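Local coordinates for metagenomic carboxyl esterase MGS0156 (Uncultured organism, PDB 5D8M), which hydrolyses carboxylic esters and probably belongs to the alpha/beta-hydrolase superfamily of serine esterases, at residues A[90-95]-A[124-129]. Sequence-based numbering, arbitrary orientation.
Sequences VLVPGL and VRTGGR
T126 holds OG1 in the crowded position between its backbone N and carbonyl carbon (chi1 61°), which turns the hydroxyl toward segment 90-95 and leaves CG2 anti to the carbonyl carbon. V92, with CG1 anti to its own N (chi1 -177°), meets that methyl at about a right angle, T126 CG2 lying 3.8 Å from V92 CG1. V124 places CG2 beside its backbone N, where it crosses V90 obliquely at 3.6 Å from V90 CG1. Next to these methyls the backbone N-H of V124 gives a nearly straight hydrogen bond of 2.9 Å to L91 O, which accepts it almost along the C=O axis. This bond carries the parallel strand pairing just past the end of strand 120-123. Pairing then stops at P93, which has no N-H to offer; its ring instead leans on the facing carbonyl, CD 3.1 Å from V124 O. Beyond the ring, two waters tie the hydroxyl of buried T126 to backbone carbonyls: OG1 donates to one, which donates to P93 O (2.6 Å), and accepts from the other, which also donates to G94 O. Farther along, L95 CD1 rests 3.4 Å from G128 O. The segments leave the C-terminal ends of neighbouring parallel strands, consistent with an alpha/beta-hydrolase fold, whose active-site loops emerge at this end of the sheet. V92 and V124 pack on I139 of helix 132-143, strand 151-157 flanks 87-92 on its other side, and L95 reaches helix 220-223.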
ATOM      1  N   VAL A  90       5.218  -6.737  -9.082  1.00 13.43           N
ATOM      2  CA  VAL A  90       5.225  -5.439  -9.723  1.00 12.67           C
ATOM      3  C   VAL A  90       4.882  -4.393  -8.668  1.00 10.37           C
ATOM      4  O   VAL A  90       3.748  -4.316  -8.194  1.00 10.75           O
ATOM      5  CB  VAL A  90       4.235  -5.391 -10.896  1.00 13.28           C
ATOM      6  CG1 VAL A  90       4.343  -4.045 -11.599  1.00 12.00           C
ATOM      7  CG2 VAL A  90       4.550  -6.556 -11.878  1.00 12.67           C
ATOM      8  N   LEU A  91       5.887  -3.611  -8.307  1.00 10.30           N
ATOM      9  CA  LEU A  91       5.823  -2.635  -7.234  1.00 10.59           C
ATOM     10  C   LEU A  91       5.349  -1.284  -7.766  1.00 13.61           C
ATOM     11  O   LEU A  91       5.939  -0.749  -8.670  1.00 14.25           O
ATOM     12  CB  LEU A  91       7.194  -2.479  -6.584  1.00  8.82           C
ATOM     13  CG  LEU A  91       7.918  -3.764  -6.190  1.00 15.76           C
ATOM     14  CD1 LEU A  91       9.393  -3.491  -5.762  1.00 13.81           C
ATOM     15  CD2 LEU A  91       7.142  -4.446  -5.073  1.00 16.94           C
ATOM     16  N   VAL A  92       4.272  -0.757  -7.204  1.00  8.32           N
ATOM     17  CA  VAL A  92       3.737   0.512  -7.641  1.00  9.47           C
ATOM     18  C   VAL A  92       3.630   1.451  -6.456  1.00 11.64           C
ATOM     19  O   VAL A  92       2.838   1.197  -5.536  1.00 11.17           O
ATOM     20  CB  VAL A  92       2.347   0.347  -8.283  1.00 10.00           C
ATOM     21  CG1 VAL A  92       1.845   1.675  -8.810  1.00  9.93           C
ATOM     22  CG2 VAL A  92       2.390  -0.726  -9.389  1.00  8.79           C
ATOM     23  N   PRO A  93       4.391   2.565  -6.483  1.00 10.53           N
ATOM     24  CA  PRO A  93       4.396   3.502  -5.354  1.00  8.82           C
ATOM     25  C   PRO A  93       3.277   4.513  -5.403  1.00 10.73           C
ATOM     26  O   PRO A  93       2.488   4.513  -6.340  1.00 12.67           O
ATOM     27  CB  PRO A  93       5.747   4.209  -5.496  1.00  8.16           C
ATOM     28  CG  PRO A  93       5.933   4.275  -6.958  1.00 11.63           C
ATOM     29  CD  PRO A  93       5.390   2.944  -7.501  1.00 10.91           C
ATOM     30  N   GLY A  94       3.256   5.408  -4.424  1.00 12.37           N
ATOM     31  CA  GLY A  94       2.172   6.358  -4.277  1.00 15.96           C
ATOM     32  C   GLY A  94       2.496   7.829  -4.492  1.00 16.82           C
ATOM     33  O   GLY A  94       3.405   8.186  -5.233  1.00 12.53           O
ATOM     34  N   LEU A  95       1.695   8.679  -3.849  1.00 13.95           N
ATOM     35  CA  LEU A  95       1.776  10.115  -3.993  1.00 11.34           C
ATOM     36  C   LEU A  95       3.153  10.635  -3.572  1.00 13.98           C
ATOM     37  O   LEU A  95       3.640  10.299  -2.496  1.00 17.29           O
ATOM     38  CB  LEU A  95       0.681  10.788  -3.143  1.00 17.57           C
ATOM     39  CG  LEU A  95       0.439  12.285  -3.343  1.00 18.59           C
ATOM     40  CD1 LEU A  95      -0.148  12.502  -4.725  1.00 20.99           C
ATOM     41  CD2 LEU A  95      -0.506  12.807  -2.270  1.00 19.16           C
ATOM     42  N   VAL A 124       7.685   0.090 -10.830  1.00 13.28           N
ATOM     43  CA  VAL A 124       7.058   0.996 -11.777  1.00 14.51           C
ATOM     44  C   VAL A 124       7.263   2.450 -11.333  1.00 15.56           C
ATOM     45  O   VAL A 124       7.058   2.794 -10.168  1.00 17.63           O
ATOM     46  CB  VAL A 124       5.550   0.689 -11.912  1.00 18.40           C
ATOM     47  CG1 VAL A 124       4.873   1.705 -12.874  1.00 17.58           C
ATOM     48  CG2 VAL A 124       5.380  -0.739 -12.410  1.00 16.31           C
ATOM     49  N   ARG A 125       7.724   3.296 -12.244  1.00 15.62           N
ATOM     50  CA  ARG A 125       7.784   4.726 -11.944  1.00 17.48           C
ATOM     51  C   ARG A 125       6.456   5.342 -12.368  1.00 17.23           C
ATOM     52  O   ARG A 125       6.101   5.292 -13.539  1.00 17.80           O
ATOM     53  CB  ARG A 125       8.953   5.407 -12.668  1.00 14.36           C
ATOM     54  CG  ARG A 125       8.977   6.915 -12.469  1.00 15.31           C
ATOM     55  CD  ARG A 125      10.274   7.540 -12.976  1.00 15.75           C
ATOM     56  NE  ARG A 125      10.194   8.998 -12.957  1.00 19.06           N
ATOM     57  CZ  ARG A 125      11.222   9.822 -13.143  1.00 20.39           C
ATOM     58  NH1 ARG A 125      12.447   9.342 -13.372  1.00 18.55           N
ATOM     59  NH2 ARG A 125      11.013  11.133 -13.120  1.00 19.58           N
ATOM     60  N   THR A 126       5.711   5.856 -11.405  1.00 15.62           N
ATOM     61  CA  THR A 126       4.476   6.596 -11.668  1.00 15.29           C
ATOM     62  C   THR A 126       4.727   8.094 -11.491  1.00 16.12           C
ATOM     63  O   THR A 126       5.779   8.496 -10.968  1.00 17.34           O
ATOM     64  CB  THR A 126       3.345   6.163 -10.709  1.00 15.08           C
ATOM     65  OG1 THR A 126       3.735   6.428  -9.352  1.00 19.20           O
ATOM     66  CG2 THR A 126       3.023   4.681 -10.859  1.00 17.45           C
ATOM     67  N   GLY A 127       3.783   8.922 -11.932  1.00 13.63           N
ATOM     68  CA  GLY A 127       3.862  10.345 -11.685  1.00 10.96           C
ATOM     69  C   GLY A 127       3.541  10.596 -10.224  1.00 17.13           C
ATOM     70  O   GLY A 127       2.445  10.269  -9.750  1.00 13.59           O
ATOM     71  N   GLY A 128       4.501  11.153  -9.496  1.00 15.86           N
ATOM     72  CA  GLY A 128       4.279  11.483  -8.100  1.00 13.45           C
ATOM     73  C   GLY A 128       3.199  12.543  -7.914  1.00 14.59           C
ATOM     74  O   GLY A 128       2.561  12.606  -6.857  1.00 14.49           O
ATOM     75  N   ARG A 129       3.001  13.383  -8.930  1.00 10.98           N
ATOM     76  CA  ARG A 129       2.010  14.444  -8.859  1.00 11.30           C
ATOM     77  C   ARG A 129       0.896  14.316  -9.913  1.00 13.91           C
ATOM     78  O   ARG A 129       0.230  15.298 -10.246  1.00 15.84           O
ATOM     79  CB  ARG A 129       2.719  15.795  -8.989  1.00 12.15           C
ATOM     80  CG  ARG A 129       3.795  15.995  -7.919  1.00 14.23           C
ATOM     81  CD  ARG A 129       4.247  17.434  -7.869  1.00 19.43           C
ATOM     82  NE  ARG A 129       5.231  17.752  -8.900  1.00 19.66           N
ATOM     83  CZ  ARG A 129       5.765  18.957  -9.060  1.00 17.01           C
ATOM     84  NH1 ARG A 129       6.666  19.177 -10.006  1.00 19.39           N
ATOM     85  NH2 ARG A 129       5.387  19.953  -8.280  1.00 17.09           N
TER
HETATM   86  O   HOH W   1       1.466   6.451  -7.794  1.00 19.33           O
HETATM   87  O   HOH W   2       5.080   8.268  -7.405  1.00 14.72           O